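Local coordinates for uncharacterized protein (Bacteroides ovatus, PDB 3NQK) that is of unknown function but pairs an N-terminal DUF4973 region of the E-set clan with a BT_3044-like C-terminal region, both rich in beta strands, at residues A[70-75]-A[83-88]; A[121-126]-A[210-215]; A[222-227]-A[249-254]. All blocks are in the same frame, centred on the assembly; numbering follows the deposited sequence.

Overall arrangement
The three contacts follow one another along the chain. Contact 1 packs helix 65-76 against the segment leading into strand 86-87, within the DUF4973 region. Contact 2 joins this region to the BT_3044-like one, setting the approach to strand 125-133 against the short helix 212-215. These two are neighbours, with centres 12 Å apart, because strands 86-87 and 125-133 pair in one mixed sheet; T86 and E123 link them further. Contact 3, on strands 219-224 and 244-257, lies about 26 Å from contact 2 and 36 Å from contact 1 between centres. Contacts 1 and 2 thus probably help set the two regions against each other, while contact 3 belongs to the C-terminal sheet alone.

Contact 1: residues A[70-75]-A[83-88]; sequences TLNIER and LWYTEM
N72 lies over one face of the W84 indole, its CB 3.6 Å from the centroid of the five-membered ring and close to the ring normal, a CH-pi contact. I73 meets the same indole obliquely, CG1 reaching CZ2 on the benzene part. The Y85 ring is met obliquely too, by N72 OD1 near CD2 and by L71 CD2 near CE2. The N72 amide plane is turned 26° from the indole and 19° from the phenol ring, though it is CB that lies over the indole face.

Asparagine suits this place because its amide offers an acceptor and a donor side by side, matching the N-H and the C=O of the one residue Y85. OD1 accepts from Y85 N at 2.8 Å, in a nearly straight bond of 166° at the hydrogen, with the donor tilted out of the carbonyl plane. ND2 donates to Y85 O at 2.9 Å. With CG anti to the carbonyl carbon (chi1 -79°), the amide projects from the helix toward the backbone of Y85.

L71 supplies a branched apolar end to the tyrosine, CD2 lying 4.0 Å from Y85 CE2. The phenol hydroxyl of Y85 is bound to D24, and the indole NE1 of W84 to S77 O just beyond the helix, so both aromatics are held at their polar ends as well.

The contact closes helix 65-76 back upon the chain entering strand 86-87, which pairs with strand 125-133. The paired bonds probably fix the rotation of the buried N72 amide, since a flipped one would set ND2 facing the donor Y85 N and OD1 facing the acceptor Y85 O.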
loop_
_atom_site.group_PDB
_atom_site.type_symbol
_atom_site.label_atom_id
_atom_site.label_comp_id
_atom_site.label_asym_id
_atom_site.label_seq_id
_atom_site.Cartn_x
_atom_site.Cartn_y
_atom_site.Cartn_z
ATOM N N THR A 70 -18.325 -13.375 25.457
ATOM C CA THR A 70 -18.806 -12.231 26.219
ATOM C C THR A 70 -19.416 -11.186 25.298
ATOM O O THR A 70 -20.514 -10.711 25.540
ATOM C CB THR A 70 -17.680 -11.596 27.058
ATOM O OG1 THR A 70 -17.633 -12.230 28.331
ATOM C CG2 THR A 70 -17.919 -10.086 27.262
ATOM N N LEU A 71 -18.704 -10.853 24.227
ATOM C CA LEU A 71 -19.182 -9.869 23.274
ATOM C C LEU A 71 -20.549 -10.266 22.729
ATOM O O LEU A 71 -21.492 -9.490 22.789
ATOM C CB LEU A 71 -18.201 -9.722 22.127
ATOM C CG LEU A 71 -18.565 -8.639 21.117
ATOM C CD1 LEU A 71 -18.521 -7.276 21.778
ATOM C CD2 LEU A 71 -17.627 -8.686 19.909
ATOM N N ASN A 72 -20.649 -11.484 22.207
ATOM C CA ASN A 72 -21.910 -11.977 21.658
ATOM C C ASN A 72 -23.079 -11.768 22.602
ATOM O O ASN A 72 -24.160 -11.379 22.170
ATOM C CB ASN A 72 -21.804 -13.456 21.299
ATOM C CG ASN A 72 -21.093 -13.690 19.976
ATOM O OD1 ASN A 72 -21.030 -12.803 19.116
ATOM N ND2 ASN A 72 -20.574 -14.897 19.794
ATOM N N ILE A 73 -22.873 -12.051 23.884
ATOM C CA ILE A 73 -23.945 -11.919 24.880
ATOM C C ILE A 73 -24.286 -10.478 25.112
ATOM O O ILE A 73 -25.449 -10.124 25.260
ATOM C CB ILE A 73 -23.548 -12.526 26.237
ATOM C CG1 ILE A 73 -23.560 -14.048 26.161
ATOM C CG2 ILE A 73 -24.512 -12.049 27.345
ATOM C CD1 ILE A 73 -23.155 -14.733 27.484
ATOM N N GLU A 74 -23.261 -9.648 25.178
ATOM C CA GLU A 74 -23.439 -8.250 25.457
ATOM C C GLU A 74 -24.134 -7.551 24.296
ATOM O O GLU A 74 -25.033 -6.757 24.496
ATOM C CB GLU A 74 -22.073 -7.585 25.730
ATOM C CG GLU A 74 -22.164 -6.226 26.421
ATOM C CD GLU A 74 -22.848 -6.303 27.791
ATOM O OE1 GLU A 74 -22.787 -7.382 28.439
ATOM O OE2 GLU A 74 -23.446 -5.288 28.215
ATOM N N ARG A 75 -23.747 -7.880 23.086
ATOM C CA ARG A 75 -24.245 -7.159 21.950
ATOM C C ARG A 75 -25.576 -7.730 21.457
ATOM O O ARG A 75 -26.492 -6.983 21.159
ATOM C CB ARG A 75 -23.203 -7.144 20.814
ATOM C CG ARG A 75 -23.172 -5.817 19.993
ATOM C CD ARG A 75 -24.596 -5.426 19.429
ATOM N NE ARG A 75 -24.544 -4.300 18.483
ATOM N N LEU A 83 -27.372 -14.048 15.335
ATOM C CA LEU A 83 -26.561 -12.854 15.070
ATOM C C LEU A 83 -25.141 -12.960 15.660
ATOM O O LEU A 83 -24.347 -12.041 15.519
ATOM C CB LEU A 83 -27.226 -11.616 15.655
ATOM C CG LEU A 83 -28.639 -11.252 15.214
ATOM C CD1 LEU A 83 -29.104 -9.981 15.960
ATOM C CD2 LEU A 83 -28.714 -11.052 13.718
ATOM N N TRP A 84 -24.842 -14.065 16.330
ATOM C CA TRP A 84 -23.557 -14.216 17.034
ATOM C C TRP A 84 -22.373 -14.342 16.106
ATOM O O TRP A 84 -22.474 -14.879 15.007
ATOM C CB TRP A 84 -23.582 -15.460 17.920
ATOM C CG TRP A 84 -24.215 -15.279 19.220
ATOM C CD1 TRP A 84 -25.262 -14.462 19.515
ATOM C CD2 TRP A 84 -23.949 -16.031 20.395
ATOM N NE1 TRP A 84 -25.621 -14.611 20.819
ATOM C CE2 TRP A 84 -24.837 -15.577 21.386
ATOM C CE3 TRP A 84 -23.019 -17.031 20.722
ATOM C CZ2 TRP A 84 -24.824 -16.077 22.691
ATOM C CZ3 TRP A 84 -22.997 -17.524 22.022
ATOM C CH2 TRP A 84 -23.891 -17.045 22.990
ATOM N N TYR A 85 -21.230 -13.896 16.586
ATOM C CA TYR A 85 -19.987 -14.135 15.913
ATOM C C TYR A 85 -19.538 -15.565 16.222
ATOM O O TYR A 85 -19.875 -16.113 17.266
ATOM C CB TYR A 85 -18.940 -13.152 16.388
ATOM C CG TYR A 85 -19.233 -11.730 16.023
ATOM C CD1 TYR A 85 -19.155 -11.309 14.715
ATOM C CD2 TYR A 85 -19.543 -10.789 16.995
ATOM C CE1 TYR A 85 -19.407 -9.993 14.365
ATOM C CE2 TYR A 85 -19.786 -9.464 16.659
ATOM C CZ TYR A 85 -19.714 -9.077 15.336
ATOM O OH TYR A 85 -19.941 -7.768 14.985
ATOM N N THR A 86 -18.794 -16.164 15.312
ATOM C CA THR A 86 -18.339 -17.510 15.504
ATOM C C THR A 86 -16.826 -17.572 15.450
ATOM O O THR A 86 -16.215 -17.022 14.560
ATOM C CB THR A 86 -18.918 -18.409 14.466
ATOM O OG1 THR A 86 -20.346 -18.341 14.537
ATOM C CG2 THR A 86 -18.454 -19.864 14.685
ATOM N N GLU A 87 -16.228 -18.219 16.444
ATOM C CA GLU A 87 -14.786 -18.305 16.526
ATOM C C GLU A 87 -14.251 -19.013 15.312
ATOM O O GLU A 87 -14.744 -20.042 14.945
ATOM C CB GLU A 87 -14.367 -19.041 17.786
ATOM C CG GLU A 87 -12.855 -19.135 17.960
ATOM C CD GLU A 87 -12.453 -19.926 19.189
ATOM O OE1 GLU A 87 -13.276 -20.037 20.126
ATOM O OE2 GLU A 87 -11.305 -20.411 19.227
HETATM N N MSE A 88 -13.261 -18.423 14.664
HETATM C CA MSE A 88 -12.682 -19.028 13.485
HETATM C C MSE A 88 -12.095 -20.396 13.799
HETATM O O MSE A 88 -11.531 -20.622 14.883
HETATM C CB MSE A 88 -11.615 -18.143 12.904
HETATM C CG MSE A 88 -11.158 -18.588 11.567
HETATM SE SE MSE A 88 -10.542 -17.118 10.558
HETATM C CE MSE A 88 -10.265 -17.983 8.853
#

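Contact 2: residues A[121-126]-A[210-215]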
loop_
_atom_site.group_PDB
_atom_site.type_symbol
_atom_site.label_atom_id
_atom_site.label_comp_id
_atom_site.label_asym_id
_atom_site.label_seq_id
_atom_site.Cartn_x
_atom_site.Cartn_y
_atom_site.Cartn_z
HETATM N N MSE A 121 -19.042 -18.974 4.387
HETATM C CA MSE A 121 -19.300 -17.602 4.835
HETATM C C MSE A 121 -20.702 -17.379 5.287
HETATM O O MSE A 121 -21.151 -16.245 5.365
HETATM C CB MSE A 121 -18.962 -16.619 3.752
HETATM C CG MSE A 121 -17.509 -16.594 3.411
HETATM SE SE MSE A 121 -16.396 -16.266 4.951
HETATM C CE MSE A 121 -17.328 -14.694 5.680
ATOM N N LEU A 122 -21.410 -18.444 5.609
ATOM C CA LEU A 122 -22.671 -18.293 6.287
ATOM C C LEU A 122 -22.386 -17.701 7.679
ATOM O O LEU A 122 -23.211 -16.987 8.243
ATOM C CB LEU A 122 -23.410 -19.642 6.411
ATOM C CG LEU A 122 -24.637 -19.610 7.346
ATOM C CD1 LEU A 122 -25.632 -20.676 7.014
ATOM C CD2 LEU A 122 -24.195 -19.730 8.794
ATOM N N GLU A 123 -21.197 -17.996 8.213
ATOM C CA GLU A 123 -20.827 -17.559 9.545
ATOM C C GLU A 123 -20.120 -16.216 9.495
ATOM O O GLU A 123 -19.428 -15.894 8.506
ATOM C CB GLU A 123 -19.898 -18.588 10.214
ATOM C CG GLU A 123 -20.429 -20.053 10.225
ATOM C CD GLU A 123 -21.537 -20.298 11.250
ATOM O OE1 GLU A 123 -21.647 -19.524 12.225
ATOM O OE2 GLU A 123 -22.273 -21.292 11.087
ATOM N N LYS A 124 -20.342 -15.407 10.540
ATOM C CA LYS A 124 -19.577 -14.193 10.758
ATOM C C LYS A 124 -18.323 -14.572 11.558
ATOM O O LYS A 124 -18.334 -14.580 12.795
ATOM C CB LYS A 124 -20.411 -13.151 11.520
ATOM C CG LYS A 124 -21.565 -12.556 10.699
ATOM C CD LYS A 124 -22.182 -11.298 11.370
ATOM C CE LYS A 124 -22.855 -11.628 12.706
ATOM N NZ LYS A 124 -23.718 -10.500 13.201
ATOM N N TRP A 125 -17.259 -14.921 10.846
ATOM C CA TRP A 125 -16.039 -15.436 11.480
ATOM C C TRP A 125 -15.254 -14.354 12.191
ATOM O O TRP A 125 -15.081 -13.250 11.673
ATOM C CB TRP A 125 -15.149 -16.092 10.444
ATOM C CG TRP A 125 -15.779 -17.255 9.759
ATOM C CD1 TRP A 125 -16.207 -17.304 8.480
ATOM C CD2 TRP A 125 -16.058 -18.538 10.326
ATOM N NE1 TRP A 125 -16.703 -18.544 8.197
ATOM C CE2 TRP A 125 -16.643 -19.313 9.323
ATOM C CE3 TRP A 125 -15.839 -19.110 11.575
ATOM C CZ2 TRP A 125 -17.036 -20.621 9.533
ATOM C CZ3 TRP A 125 -16.233 -20.397 11.784
ATOM C CH2 TRP A 125 -16.821 -21.147 10.766
ATOM N N VAL A 126 -14.763 -14.680 13.376
ATOM C CA VAL A 126 -13.931 -13.769 14.132
ATOM C C VAL A 126 -12.775 -14.514 14.768
ATOM O O VAL A 126 -12.937 -15.632 15.257
ATOM C CB VAL A 126 -14.732 -13.040 15.195
ATOM C CG1 VAL A 126 -13.821 -12.189 16.063
ATOM C CG2 VAL A 126 -15.809 -12.173 14.527
HETATM N N MSE A 210 -31.420 -14.630 9.388
HETATM C CA MSE A 210 -32.385 -15.617 9.835
HETATM C C MSE A 210 -31.682 -16.812 10.462
HETATM O O MSE A 210 -30.506 -17.001 10.273
HETATM C CB MSE A 210 -33.227 -16.053 8.618
HETATM C CG MSE A 210 -33.626 -17.502 8.561
HETATM SE SE MSE A 210 -34.437 -17.930 6.846
HETATM C CE MSE A 210 -35.924 -16.686 6.950
ATOM N N ASP A 211 -32.417 -17.588 11.246
ATOM C CA ASP A 211 -31.910 -18.857 11.799
ATOM C C ASP A 211 -30.948 -19.524 10.796
ATOM O O ASP A 211 -31.304 -19.741 9.648
ATOM C CB ASP A 211 -33.104 -19.785 12.104
ATOM C CG ASP A 211 -32.707 -21.050 12.865
ATOM O OD1 ASP A 211 -31.724 -21.719 12.466
ATOM O OD2 ASP A 211 -33.449 -21.424 13.802
ATOM N N LYS A 212 -29.747 -19.876 11.250
ATOM C CA LYS A 212 -28.704 -20.409 10.344
ATOM C C LYS A 212 -29.091 -21.718 9.702
ATOM O O LYS A 212 -28.890 -21.907 8.519
ATOM C CB LYS A 212 -27.374 -20.581 11.081
ATOM C CG LYS A 212 -26.628 -19.258 11.375
ATOM C CD LYS A 212 -25.460 -19.475 12.364
ATOM C CE LYS A 212 -24.842 -18.153 12.812
ATOM N NZ LYS A 212 -24.006 -18.314 14.051
ATOM N N ASP A 213 -29.634 -22.634 10.484
ATOM C CA ASP A 213 -29.990 -23.956 9.949
ATOM C C ASP A 213 -30.924 -23.852 8.740
ATOM O O ASP A 213 -30.880 -24.690 7.833
ATOM C CB ASP A 213 -30.630 -24.831 11.031
ATOM C CG ASP A 213 -29.609 -25.505 11.908
ATOM O OD1 ASP A 213 -28.460 -25.727 11.435
ATOM O OD2 ASP A 213 -29.962 -25.856 13.057
HETATM N N MSE A 214 -31.745 -22.822 8.722
HETATM C CA MSE A 214 -32.667 -22.612 7.625
HETATM C C MSE A 214 -32.090 -21.720 6.548
HETATM O O MSE A 214 -32.272 -21.977 5.353
HETATM C CB MSE A 214 -33.950 -22.017 8.146
HETATM C CG MSE A 214 -34.830 -23.034 8.759
HETATM SE SE MSE A 214 -35.916 -22.327 10.109
HETATM C CE MSE A 214 -37.209 -23.800 10.158
ATOM N N ARG A 215 -31.347 -20.696 6.941
ATOM C CA ARG A 215 -30.858 -19.759 5.927
ATOM C C ARG A 215 -29.881 -20.429 4.948
ATOM O O ARG A 215 -29.880 -20.112 3.770
ATOM C CB ARG A 215 -30.293 -18.449 6.548
ATOM C CG ARG A 215 -28.827 -18.334 6.617
ATOM C CD ARG A 215 -28.397 -16.871 6.887
ATOM N NE ARG A 215 -28.624 -16.456 8.282
ATOM C CZ ARG A 215 -27.666 -16.060 9.133
ATOM N NH1 ARG A 215 -26.393 -15.982 8.743
ATOM N NH2 ARG A 215 -27.993 -15.691 10.362
HETATM O O HOH W 1 -24.634 -15.522 6.221
HETATM O O HOH W 2 -22.073 -16.183 12.777
#
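K212 reaches from the first turn of helix 212-215 to L122 and E123, and in doing so bridges the DUF4973 region, of the E-set clan, and the BT_3044-like region. Its CB lies 4.0 Å from L122 CD2. CG comes closer to the same methyl, at 3.6 Å, and CD still touches it while also nearing the carboxylate of E123. CE passes E123 OE1, and NZ ends in a salt bridge to that oxygen at 3.2 Å, the hydrogen bond within it being weak. Beyond CG the chain is extended (chi3 -172°), which carries the ammonium past the leucine to the acid. Lysine suits the position because its methylenes can lie on an apolar neighbour while its tip seeks charge and water.

The side chains of E123 and K212 cross at about a right angle. E123 is bent at chi2 (-75°), bringing its carboxylate back toward the helix although its CB points away. OE1 also accepts from T86 OG1, a second bond that probably helps to place the acid for the ammonium. Water 2 accepts from both K212 NZ and K124 N, tying the lysine tip to the backbone as well.

L122 serves both helix residues: its other methyl, CD1, packs on R215 CG. D211 caps the helix, OD1 taking a weak bond from D213 N. The R215 guanidinium grips M210 O side-on through NE and NH2, each 2.8 Å from it, which steadies the group beside L122. Direct contact of R215 NH1 with L122 O has a poor angle; instead water 1 donates to L122 O at 2.9 Å and accepts from R215 NH1 at 3.1 Å.

Contact 3: residues A[222-227]-A[249-254]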
loop_
_atom_site.group_PDB
_atom_site.type_symbol
_atom_site.label_atom_id
_atom_site.label_comp_id
_atom_site.label_asym_id
_atom_site.label_seq_id
_atom_site.Cartn_x
_atom_site.Cartn_y
_atom_site.Cartn_z
ATOM N N VAL A 222 -22.912 -18.759 -7.391
ATOM C CA VAL A 222 -22.801 -18.027 -8.637
ATOM C C VAL A 222 -21.360 -18.003 -9.120
ATOM O O VAL A 222 -20.481 -17.485 -8.442
ATOM C CB VAL A 222 -23.280 -16.598 -8.449
ATOM C CG1 VAL A 222 -23.136 -15.811 -9.734
ATOM C CG2 VAL A 222 -24.711 -16.597 -7.979
ATOM N N HIS A 223 -21.118 -18.546 -10.298
ATOM C CA HIS A 223 -19.758 -18.630 -10.817
ATOM C C HIS A 223 -19.610 -17.750 -12.040
ATOM O O HIS A 223 -20.427 -17.811 -12.967
ATOM C CB HIS A 223 -19.413 -20.077 -11.146
ATOM C CG HIS A 223 -18.095 -20.247 -11.826
ATOM N ND1 HIS A 223 -16.896 -19.993 -11.199
ATOM C CD2 HIS A 223 -17.785 -20.715 -13.057
ATOM C CE1 HIS A 223 -15.904 -20.257 -12.030
ATOM N NE2 HIS A 223 -16.418 -20.694 -13.165
ATOM N N PHE A 224 -18.582 -16.909 -12.035
ATOM C CA PHE A 224 -18.354 -15.986 -13.138
ATOM C C PHE A 224 -17.459 -16.619 -14.180
ATOM O O PHE A 224 -16.322 -16.938 -13.903
ATOM C CB PHE A 224 -17.726 -14.704 -12.625
ATOM C CG PHE A 224 -18.645 -13.871 -11.828
ATOM C CD1 PHE A 224 -18.929 -14.193 -10.531
ATOM C CD2 PHE A 224 -19.226 -12.755 -12.371
ATOM C CE1 PHE A 224 -19.791 -13.420 -9.784
ATOM C CE2 PHE A 224 -20.085 -11.952 -11.611
ATOM C CZ PHE A 224 -20.361 -12.283 -10.338
ATOM N N LYS A 225 -17.971 -16.778 -15.391
ATOM C CA LYS A 225 -17.204 -17.430 -16.453
ATOM C C LYS A 225 -16.474 -16.416 -17.345
ATOM O O LYS A 225 -16.808 -15.224 -17.370
ATOM C CB LYS A 225 -18.102 -18.352 -17.293
ATOM C CG LYS A 225 -18.569 -19.612 -16.538
ATOM C CD LYS A 225 -19.121 -20.696 -17.489
ATOM C CE LYS A 225 -20.431 -20.265 -18.118
ATOM N NZ LYS A 225 -21.022 -21.324 -18.966
ATOM N N GLU A 226 -15.481 -16.916 -18.084
ATOM C CA GLU A 226 -14.613 -16.078 -18.915
ATOM C C GLU A 226 -15.408 -15.336 -20.015
ATOM O O GLU A 226 -15.066 -14.212 -20.389
ATOM C CB GLU A 226 -13.503 -16.952 -19.553
ATOM C CG GLU A 226 -12.099 -16.293 -19.605
ATOM C CD GLU A 226 -11.406 -16.224 -18.212
ATOM O OE1 GLU A 226 -12.091 -16.425 -17.178
ATOM O OE2 GLU A 226 -10.181 -15.960 -18.164
ATOM N N ASP A 227 -16.507 -15.950 -20.464
ATOM C CA ASP A 227 -17.289 -15.439 -21.595
ATOM C C ASP A 227 -18.442 -14.470 -21.203
ATOM O O ASP A 227 -19.252 -14.083 -22.059
ATOM C CB ASP A 227 -17.870 -16.620 -22.394
ATOM C CG ASP A 227 -18.977 -17.364 -21.629
ATOM O OD1 ASP A 227 -19.252 -17.000 -20.449
ATOM O OD2 ASP A 227 -19.577 -18.300 -22.209
ATOM N N PRO A 249 -28.259 -16.460 -17.198
ATOM C CA PRO A 249 -27.857 -15.260 -16.514
ATOM C C PRO A 249 -26.573 -14.714 -17.067
ATOM O O PRO A 249 -25.713 -15.475 -17.516
ATOM C CB PRO A 249 -27.676 -15.723 -15.066
ATOM C CG PRO A 249 -27.400 -17.152 -15.158
ATOM C CD PRO A 249 -28.166 -17.645 -16.332
ATOM N N THR A 250 -26.422 -13.402 -16.966
ATOM C CA THR A 250 -25.331 -12.688 -17.584
ATOM C C THR A 250 -24.696 -11.720 -16.628
ATOM O O THR A 250 -25.301 -11.355 -15.599
ATOM C CB THR A 250 -25.856 -11.912 -18.795
ATOM O OG1 THR A 250 -25.745 -12.738 -19.947
ATOM C CG2 THR A 250 -25.068 -10.611 -19.025
ATOM N N TYR A 251 -23.460 -11.312 -16.935
ATOM C CA TYR A 251 -22.805 -10.233 -16.173
ATOM C C TYR A 251 -21.924 -9.359 -17.031
ATOM O O TYR A 251 -21.485 -9.759 -18.092
ATOM C CB TYR A 251 -21.990 -10.795 -15.030
ATOM C CG TYR A 251 -20.624 -11.301 -15.406
ATOM C CD1 TYR A 251 -20.437 -12.611 -15.808
ATOM C CD2 TYR A 251 -19.511 -10.509 -15.240
ATOM C CE1 TYR A 251 -19.178 -13.101 -16.072
ATOM C CE2 TYR A 251 -18.252 -10.982 -15.509
ATOM C CZ TYR A 251 -18.086 -12.276 -15.927
ATOM O OH TYR A 251 -16.822 -12.750 -16.196
ATOM N N SER A 252 -21.637 -8.170 -16.532
ATOM C CA SER A 252 -20.784 -7.239 -17.230
ATOM C C SER A 252 -19.959 -6.465 -16.228
ATOM O O SER A 252 -20.452 -6.092 -15.179
ATOM C CB SER A 252 -21.628 -6.271 -18.039
ATOM O OG SER A 252 -22.103 -5.236 -17.219
ATOM N N SER A 253 -18.700 -6.220 -16.560
ATOM C CA SER A 253 -17.813 -5.466 -15.690
ATOM C C SER A 253 -17.395 -4.192 -16.396
ATOM O O SER A 253 -17.052 -4.221 -17.542
ATOM C CB SER A 253 -16.596 -6.298 -15.337
ATOM O OG SER A 253 -15.822 -5.661 -14.322
ATOM N N THR A 254 -17.453 -3.069 -15.699
ATOM C CA THR A 254 -17.133 -1.765 -16.308
ATOM C C THR A 254 -16.423 -0.860 -15.309
ATOM O O THR A 254 -16.607 -1.003 -14.109
ATOM C CB THR A 254 -18.408 -1.081 -16.792
ATOM O OG1 THR A 254 -19.137 -1.992 -17.602
ATOM C CG2 THR A 254 -18.094 0.135 -17.601
#
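Y251 and F224 meet edge to face: the edge of the phenylalanine is directed at the face of the tyrosine, with ring centroids 4.8 Å apart and planes at 78°. F224 CD2 sits over the centre of the tyrosine ring, 3.6 Å from Y251 CG, and its neighbour CE2 also touches that face. This T-shaped pair suits two aromatics, because the weakly positive C-H edge of one ring is drawn to the pi cloud of the other.

In the tyrosine, a chi1 of 82° sets CG between the backbone N and the carbonyl carbon, and the ring extends from there toward the backbone just beyond F224. There Y251 OH donates to K225 O at 2.7 Å, meeting the oxygen from 29° out of the carbonyl plane. The acceptor itself lies at the edge of the tyrosine ring and near its plane.

These residues belong to the large antiparallel sheet of the BT_3044-like region, F224 at the end of strand 219-224 and Y251 on strand 244-257. The contact joins the two strands through side chains, and L230 of strand 230-234 and I271 of strand 264-279 touch the side chains of both F224 and Y251. F224 also stacks with Y160, which suits an apolar aromatic in a buried place. Replacing Y251 by an alanine would probably leave the K225 carbonyl without its hydroxyl donor and open a gap against the edge of F224.

K225 contributes mainly its backbone here, its long side chain leading away toward D231, with which NZ forms a long, weak ion pair.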